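Local coordinates for uncharacterized protein (PDB 4PW1) that is of unknown function but folds as a nine-stranded antiparallel beta sheet surrounded by alpha-helices, at residues 38-43 and 72-77; 81-86 and 98-103; 123-128 and 218-223. All blocks are in the same frame, centred on the assembly; numbering follows the deposited sequence.

How the contacts relate
The three contacts follow one another along the chain and all reach the same antiparallel sheet. Contact 1 pairs the outermost strand 39-40 with strand 74-76. Contact 2 pairs the next two strands in the sheet, 80-89 and 95-103. Their centres are about 10 Å apart, and they touch: the backbone N of Arg-74 probably bonds to the backbone O of Phe-82, and Glu-43 makes a salt bridge to Arg-81. Contact 3 lies at the far end, where helix 122-141 packs on strand 221-227, next to the other outermost strand, 214-218. Its centre is about 33 Å from that of contact 1 and about 24 Å from that of contact 2. One sheet thus joins both ends of the protein.

Contact 1 of 3, residues 38-43 and 72-77; sequences EQELFE and KFRYSG
Tyr-75 and Leu-41 both hold CG anti to the backbone N (chi1 167° and 174°), so their side chains run side by side in the same direction. Leu-41 CD2 lies 3.8 Å from Tyr-75 CB. Glu-38 bends at chi2 (82°). Its CB meets Arg-74 CB at 3.7 Å and its CG meets Ser-76 CB at 3.6 Å. The backbones pair as antiparallel strands at the edge of the sheet. Gln-39 N reaches Tyr-75 O at 2.9 Å, on a lone pair. Tyr-75 N returns a nearly straight bond of 2.7 Å to Gln-39 O, from above the carbonyl plane. Leu-41 N adds a third bond, 3.1 Å to Phe-73 O. Glu-40 and Arg-74 form the non-hydrogen-bonded pair, and their side chains cross obliquely. Glu-40 also lies alongside Lys-72, with OE2 3.6 Å from Lys-72 CD. The charged ends do not meet. The Phe-73 side chain leads away from 38-43 and packs on Ile-46 and Ala-50 of helix 44-58. One water links Glu-38 OE2 to Ser-76 OG. Glu-38 OE2 is also held by Thr-35 N, and Ser-76 OG bonds with Gln-78 N. A second water donates to Glu-38 OE1 at 2.9 Å and weakly accepts from Arg-74 NE. The buried carboxylate of Glu-38 therefore has donors at both oxygens, with Arg-74 near through water, which would favour its charged form.

Contact 2 of 3, residues 81-86 and 98-103; sequences RFLKDM and VNMALD
Leu-102 O is gripped twice. Arg-81 N donates to it in the carbonyl plane at 2.9 Å, and a water adds a weak bond at 3.1 Å. The same water accepts from Arg-81 NH1, while the guanidinium also makes salt bridges to Glu-43 and Asp-79. This end belongs to the antiparallel hairpin of strands 80-89 and 95-103. Arg-81 with Leu-102 and Leu-83 with Met-100 are hydrogen-bonded pairs, each joined by two bonds. The register then shifts by one residue at a beta bulge. Asp-85 takes a left-handed backbone conformation there, and its N bonds to Asn-99 OD1 at 2.8 Å, from above the amide carbonyl plane. Asn-99 ND2 donates to Asp-85 OD1 at 2.9 Å, with the carboxylate plane 84° from the amide. Met-86 and Val-98 resume the pairing. The selenomethionine Met-86 sets CE 3.9 Å from Val-98 CB, on the face that also carries Leu-83 and Met-100 and packs on helix 44-58. Phe-82 and Ala-101 occupy the other face, where Phe-82 CD1 comes 4.1 Å from Ala-101 CB. The side-chain amide of Asn-99 thus satisfies the bulge N-H, and its two bonds to Asp-85 fix which end is oxygen and which is nitrogen.

Contact 3 of 3, residues 123-128 and 218-223; sequences DEMDQA and YDNHIY
Tyr-223 OH lies in the plane of the Tyr-218 ring, at its edge; His-221 CB sits likewise at the edge of the Tyr-223 ring. The imidazole of His-221 donates from ND1 to Asp-219 O at 3.0 Å, from above the carbonyl plane and with the oxygen 32° out of the ring plane. Asn-220 holds its amide through Ala-120 N at OD1 and through Glu-117 and Arg-118 at ND2. Residues 218-221 form a type I' turn, the two-residue loop of the beta hairpin of strands 214-218 and 221-227. Two backbone bonds between Tyr-218 and His-221 close it. Helix 122-141 packs over this hairpin; the axis of its segment 123-128 passes 9.8 Å from that of strand 221-223, at a crossing angle of -38°. Met-125, a selenomethionine, bends at chi2 (-88°) and slides past Ile-222 in the opposite direction. Its SE touches Ile-222 CG1 at 3.7 Å. Its CE reaches the turn, 3.6 Å from Asn-220 C and 4.0 Å from Asn-220 OD1. One helical turn on, Ala-128 CB meets Ile-222 CD1 at 3.9 Å. Ala-128 also packs on Tyr-238 of the adjacent strand 233-239.

Contact 1 of 3, residues 38-43 and 72-77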
# COMPACT_ATOMS: atom_id res chain seq x y z
N GLU B 38 -16.53 -5.74 11.50
CA GLU B 38 -16.13 -6.67 12.55
C GLU B 38 -16.83 -6.29 13.88
O GLU B 38 -17.14 -5.14 14.11
CB GLU B 38 -14.61 -6.68 12.73
CG GLU B 38 -13.85 -7.18 11.50
CD GLU B 38 -13.63 -6.12 10.40
OE1 GLU B 38 -13.98 -4.92 10.57
OE2 GLU B 38 -13.06 -6.52 9.36
N GLN B 39 -17.06 -7.27 14.73
CA GLN B 39 -17.95 -7.12 15.88
C GLN B 39 -17.19 -7.34 17.18
O GLN B 39 -16.40 -8.30 17.30
CB GLN B 39 -19.08 -8.16 15.79
CG GLN B 39 -19.92 -8.04 14.56
CD GLN B 39 -20.87 -6.86 14.62
OE1 GLN B 39 -21.54 -6.62 15.59
NE2 GLN B 39 -20.94 -6.13 13.52
N GLU B 40 -17.36 -6.42 18.12
CA GLU B 40 -16.68 -6.51 19.39
C GLU B 40 -16.98 -7.84 20.04
O GLU B 40 -18.15 -8.22 20.18
CB GLU B 40 -17.16 -5.44 20.38
CG GLU B 40 -16.60 -4.08 20.15
CD GLU B 40 -16.80 -3.16 21.35
OE1 GLU B 40 -17.18 -3.62 22.46
OE2 GLU B 40 -16.55 -1.97 21.18
N LEU B 41 -15.92 -8.48 20.49
CA LEU B 41 -16.02 -9.78 21.12
C LEU B 41 -14.89 -9.84 22.15
O LEU B 41 -13.70 -9.79 21.78
CB LEU B 41 -15.78 -10.88 20.07
CG LEU B 41 -15.70 -12.34 20.58
CD1 LEU B 41 -17.03 -12.79 21.17
CD2 LEU B 41 -15.31 -13.30 19.46
N PHE B 42 -15.26 -10.03 23.42
CA PHE B 42 -14.32 -10.08 24.54
C PHE B 42 -13.92 -11.52 24.77
O PHE B 42 -14.76 -12.33 25.04
CB PHE B 42 -14.96 -9.55 25.86
CG PHE B 42 -14.03 -9.68 27.05
CD1 PHE B 42 -13.08 -8.73 27.27
CD2 PHE B 42 -14.10 -10.76 27.94
CE1 PHE B 42 -12.19 -8.81 28.33
CE2 PHE B 42 -13.21 -10.84 29.02
CZ PHE B 42 -12.23 -9.87 29.18
N GLU B 43 -12.63 -11.82 24.70
CA GLU B 43 -12.08 -13.11 25.03
C GLU B 43 -10.87 -12.86 25.91
O GLU B 43 -9.86 -12.28 25.48
CB GLU B 43 -11.64 -13.84 23.75
CG GLU B 43 -12.80 -14.21 22.84
CD GLU B 43 -12.36 -14.48 21.39
OE1 GLU B 43 -11.76 -13.59 20.74
OE2 GLU B 43 -12.57 -15.60 20.94
N LYS B 72 -10.47 -3.62 23.27
CA LYS B 72 -11.70 -4.07 22.66
C LYS B 72 -11.50 -4.63 21.26
O LYS B 72 -11.61 -3.91 20.22
CB LYS B 72 -12.71 -2.93 22.67
CG LYS B 72 -13.13 -2.54 24.09
CD LYS B 72 -14.33 -1.61 24.04
CE LYS B 72 -13.88 -0.18 23.82
NZ LYS B 72 -13.29 0.40 25.06
N PHE B 73 -11.17 -5.91 21.21
CA PHE B 73 -11.02 -6.61 19.95
C PHE B 73 -12.34 -6.75 19.22
O PHE B 73 -13.41 -6.83 19.84
CB PHE B 73 -10.37 -7.98 20.13
CG PHE B 73 -8.87 -7.92 20.26
CD1 PHE B 73 -8.26 -7.71 21.48
CD2 PHE B 73 -8.05 -8.01 19.12
CE1 PHE B 73 -6.87 -7.66 21.59
CE2 PHE B 73 -6.68 -7.98 19.22
CZ PHE B 73 -6.09 -7.80 20.46
N ARG B 74 -12.24 -6.70 17.88
CA ARG B 74 -13.37 -6.88 16.99
C ARG B 74 -13.11 -8.07 16.12
O ARG B 74 -12.00 -8.23 15.57
CB ARG B 74 -13.62 -5.62 16.15
CG ARG B 74 -13.99 -4.43 17.00
CD ARG B 74 -14.66 -3.31 16.23
NE ARG B 74 -13.72 -2.68 15.32
CZ ARG B 74 -13.18 -1.47 15.49
NH1 ARG B 74 -13.48 -0.70 16.53
NH2 ARG B 74 -12.33 -1.03 14.58
N TYR B 75 -14.11 -8.95 16.06
CA TYR B 75 -14.01 -10.25 15.46
C TYR B 75 -14.53 -10.22 14.05
O TYR B 75 -15.60 -9.63 13.75
CB TYR B 75 -14.84 -11.26 16.29
CG TYR B 75 -15.03 -12.55 15.57
CD1 TYR B 75 -14.02 -13.51 15.55
CD2 TYR B 75 -16.18 -12.80 14.86
CE1 TYR B 75 -14.18 -14.70 14.86
CE2 TYR B 75 -16.33 -13.97 14.15
CZ TYR B 75 -15.30 -14.92 14.16
OH TYR B 75 -15.48 -16.08 13.48
N SER B 76 -13.80 -10.90 13.18
CA SER B 76 -14.20 -11.08 11.78
C SER B 76 -14.48 -12.52 11.48
O SER B 76 -13.71 -13.38 11.87
CB SER B 76 -13.03 -10.66 10.87
OG SER B 76 -13.18 -11.17 9.55
N GLY B 77 -15.52 -12.76 10.69
CA GLY B 77 -15.85 -14.08 10.22
C GLY B 77 -14.81 -14.72 9.33
O GLY B 77 -14.88 -15.89 9.06
O HOH W 1 -12.63 -8.63 8.27
O HOH W 2 -14.74 -3.08 12.65

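Contact 2 of 3, residues 81-86 and 98-103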
# COMPACT_ATOMS: atom_id res chain seq x y z
N ARG B 81 -9.00 -11.33 14.51
CA ARG B 81 -9.36 -10.41 15.57
C ARG B 81 -8.51 -9.14 15.42
O ARG B 81 -7.29 -9.22 15.34
CB ARG B 81 -9.11 -11.11 16.91
CG ARG B 81 -10.18 -12.20 17.13
CD ARG B 81 -9.68 -13.33 17.96
NE ARG B 81 -10.75 -14.28 18.29
CZ ARG B 81 -11.14 -15.29 17.53
NH1 ARG B 81 -10.64 -15.50 16.31
NH2 ARG B 81 -12.13 -16.06 17.96
N PHE B 82 -9.16 -7.99 15.40
CA PHE B 82 -8.51 -6.72 15.24
C PHE B 82 -8.70 -5.83 16.44
O PHE B 82 -9.82 -5.64 16.91
CB PHE B 82 -9.11 -5.96 14.06
CG PHE B 82 -8.94 -6.60 12.72
CD1 PHE B 82 -7.83 -6.34 11.94
CD2 PHE B 82 -9.93 -7.43 12.20
CE1 PHE B 82 -7.72 -6.89 10.69
CE2 PHE B 82 -9.83 -7.95 10.93
CZ PHE B 82 -8.71 -7.70 10.19
N LEU B 83 -7.60 -5.21 16.87
CA LEU B 83 -7.64 -4.06 17.79
C LEU B 83 -7.14 -2.86 17.03
O LEU B 83 -5.95 -2.76 16.71
CB LEU B 83 -6.72 -4.35 18.94
CG LEU B 83 -6.67 -3.26 19.99
CD1 LEU B 83 -7.97 -3.22 20.76
CD2 LEU B 83 -5.50 -3.53 20.94
N LYS B 84 -8.06 -1.96 16.70
CA LYS B 84 -7.77 -0.83 15.83
C LYS B 84 -7.69 0.47 16.61
O LYS B 84 -8.64 0.88 17.24
CB LYS B 84 -8.84 -0.67 14.77
CG LYS B 84 -8.44 0.28 13.63
CD LYS B 84 -9.66 0.54 12.76
CE LYS B 84 -9.32 1.09 11.40
NZ LYS B 84 -8.64 2.38 11.52
N ASP B 85 -6.54 1.13 16.49
CA ASP B 85 -6.32 2.47 17.03
C ASP B 85 -6.78 2.61 18.48
O ASP B 85 -7.47 3.55 18.83
CB ASP B 85 -6.95 3.53 16.12
CG ASP B 85 -6.24 3.66 14.80
OD1 ASP B 85 -5.03 3.35 14.69
OD2 ASP B 85 -6.92 4.10 13.83
N MSE B 86 -6.32 1.72 19.36
CA MSE B 86 -6.52 1.93 20.78
C MSE B 86 -5.62 3.08 21.24
O MSE B 86 -4.38 3.04 21.05
CB MSE B 86 -6.23 0.66 21.59
CG MSE B 86 -6.44 0.89 23.04
SE MSE B 86 -6.08 -0.76 24.04
CE MSE B 86 -4.20 -1.04 23.78
N VAL B 98 -2.18 2.05 19.55
CA VAL B 98 -1.83 0.66 19.45
C VAL B 98 -2.78 -0.04 18.47
O VAL B 98 -4.00 0.08 18.60
CB VAL B 98 -1.96 -0.05 20.78
CG1 VAL B 98 -1.63 -1.54 20.65
CG2 VAL B 98 -1.08 0.60 21.80
N ASN B 99 -2.19 -0.79 17.56
CA ASN B 99 -2.93 -1.64 16.63
C ASN B 99 -2.42 -3.07 16.76
O ASN B 99 -1.20 -3.29 16.85
CB ASN B 99 -2.77 -1.15 15.20
CG ASN B 99 -3.63 0.05 14.93
OD1 ASN B 99 -4.81 -0.09 14.63
ND2 ASN B 99 -3.11 1.23 15.20
N MSE B 100 -3.33 -4.03 16.75
CA MSE B 100 -2.96 -5.42 16.79
C MSE B 100 -3.91 -6.26 16.04
O MSE B 100 -5.05 -5.89 15.85
CB MSE B 100 -2.97 -6.01 18.23
CG MSE B 100 -2.06 -5.24 19.13
SE MSE B 100 -1.98 -6.11 20.98
CE MSE B 100 -1.67 -7.77 20.47
N ALA B 101 -3.44 -7.42 15.61
CA ALA B 101 -4.33 -8.39 14.99
C ALA B 101 -3.82 -9.79 15.22
O ALA B 101 -2.61 -10.03 15.23
CB ALA B 101 -4.46 -8.15 13.51
N LEU B 102 -4.77 -10.70 15.33
CA LEU B 102 -4.50 -12.12 15.37
C LEU B 102 -5.26 -12.83 14.28
O LEU B 102 -6.41 -12.49 13.98
CB LEU B 102 -4.94 -12.70 16.74
CG LEU B 102 -4.04 -12.24 17.90
CD1 LEU B 102 -4.58 -10.96 18.50
CD2 LEU B 102 -4.01 -13.34 18.94
N ASP B 103 -4.59 -13.83 13.71
CA ASP B 103 -5.17 -14.74 12.75
C ASP B 103 -4.99 -16.18 13.29
O ASP B 103 -4.52 -16.36 14.40
CB ASP B 103 -4.55 -14.49 11.36
CG ASP B 103 -3.09 -14.96 11.21
OD1 ASP B 103 -2.51 -15.58 12.11
OD2 ASP B 103 -2.50 -14.69 10.13
O HOH W 3 -8.09 -14.82 15.16

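Contact 3 of 3, residues 123-128 and 218-223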
# COMPACT_ATOMS: atom_id res chain seq x y z
N ASP B 123 17.75 13.62 6.01
CA ASP B 123 19.04 13.16 6.52
C ASP B 123 18.94 12.16 7.66
O ASP B 123 19.70 11.20 7.71
CB ASP B 123 19.89 14.35 6.98
CG ASP B 123 20.55 15.09 5.81
OD1 ASP B 123 20.57 14.55 4.68
OD2 ASP B 123 21.06 16.21 6.02
N GLU B 124 17.98 12.37 8.57
CA GLU B 124 17.75 11.45 9.67
C GLU B 124 17.26 10.12 9.15
O GLU B 124 17.63 9.09 9.68
CB GLU B 124 16.74 12.04 10.67
CG GLU B 124 17.34 13.19 11.47
CD GLU B 124 16.33 13.94 12.32
OE1 GLU B 124 15.14 13.97 12.00
OE2 GLU B 124 16.74 14.49 13.35
N MSE B 125 16.41 10.16 8.12
CA MSE B 125 15.90 8.93 7.51
C MSE B 125 17.05 8.16 6.92
O MSE B 125 17.14 6.96 7.11
CB MSE B 125 14.81 9.18 6.47
CG MSE B 125 13.51 9.49 7.18
SE MSE B 125 12.59 7.80 7.55
CE MSE B 125 10.90 8.75 7.80
N ASP B 126 17.92 8.85 6.20
CA ASP B 126 19.06 8.19 5.58
C ASP B 126 20.00 7.59 6.64
O ASP B 126 20.44 6.46 6.48
CB ASP B 126 19.83 9.12 4.63
CG ASP B 126 19.07 9.37 3.32
OD1 ASP B 126 18.10 8.63 2.99
OD2 ASP B 126 19.46 10.32 2.61
N GLN B 127 20.31 8.35 7.69
CA GLN B 127 21.11 7.84 8.81
C GLN B 127 20.45 6.64 9.45
O GLN B 127 21.11 5.68 9.78
CB GLN B 127 21.29 8.91 9.88
CG GLN B 127 22.13 10.10 9.46
CD GLN B 127 21.85 11.32 10.33
OE1 GLN B 127 21.50 11.20 11.50
NE2 GLN B 127 22.00 12.49 9.75
N ALA B 128 19.13 6.70 9.64
CA ALA B 128 18.40 5.57 10.25
C ALA B 128 18.52 4.33 9.38
O ALA B 128 18.75 3.23 9.87
CB ALA B 128 16.93 5.91 10.44
N TYR B 218 7.35 5.23 4.86
CA TYR B 218 5.94 5.54 4.86
C TYR B 218 5.56 6.06 6.23
O TYR B 218 5.88 5.44 7.24
CB TYR B 218 5.17 4.24 4.61
CG TYR B 218 3.67 4.37 4.54
CD1 TYR B 218 3.04 5.06 3.47
CD2 TYR B 218 2.85 3.76 5.49
CE1 TYR B 218 1.63 5.12 3.36
CE2 TYR B 218 1.47 3.84 5.41
CZ TYR B 218 0.87 4.51 4.34
OH TYR B 218 -0.48 4.54 4.23
N ASP B 219 4.84 7.17 6.26
CA ASP B 219 4.23 7.66 7.48
C ASP B 219 5.24 7.86 8.66
O ASP B 219 4.97 7.49 9.79
CB ASP B 219 3.12 6.69 7.87
CG ASP B 219 2.22 7.23 8.94
OD1 ASP B 219 2.03 8.46 8.98
OD2 ASP B 219 1.72 6.43 9.74
N ASN B 220 6.39 8.43 8.33
CA ASN B 220 7.46 8.75 9.27
C ASN B 220 8.18 7.50 9.83
O ASN B 220 8.96 7.62 10.75
CB ASN B 220 6.95 9.64 10.44
CG ASN B 220 8.08 10.45 11.10
OD1 ASN B 220 8.93 11.00 10.41
ND2 ASN B 220 8.12 10.48 12.43
N HIS B 221 7.97 6.34 9.21
CA HIS B 221 8.67 5.13 9.56
C HIS B 221 9.39 4.55 8.40
O HIS B 221 9.09 4.85 7.23
CB HIS B 221 7.68 4.10 10.10
CG HIS B 221 7.09 4.52 11.39
ND1 HIS B 221 5.92 5.24 11.47
CD2 HIS B 221 7.53 4.38 12.65
CE1 HIS B 221 5.66 5.51 12.73
NE2 HIS B 221 6.63 5.00 13.47
N ILE B 222 10.36 3.70 8.71
CA ILE B 222 10.95 2.83 7.71
C ILE B 222 10.32 1.45 7.84
O ILE B 222 10.28 0.86 8.96
CB ILE B 222 12.46 2.75 7.82
CG1 ILE B 222 13.05 4.14 7.60
CG2 ILE B 222 13.07 1.73 6.83
CD1 ILE B 222 14.55 4.20 7.85
N TYR B 223 9.86 0.93 6.71
CA TYR B 223 9.32 -0.45 6.63
C TYR B 223 10.41 -1.36 6.09
O TYR B 223 10.83 -1.24 4.95
CB TYR B 223 8.09 -0.50 5.73
CG TYR B 223 6.82 0.03 6.36
CD1 TYR B 223 6.84 0.95 7.36
CD2 TYR B 223 5.58 -0.35 5.88
CE1 TYR B 223 5.68 1.44 7.93
CE2 TYR B 223 4.42 0.14 6.44
CZ TYR B 223 4.48 1.02 7.49
OH TYR B 223 3.35 1.53 8.01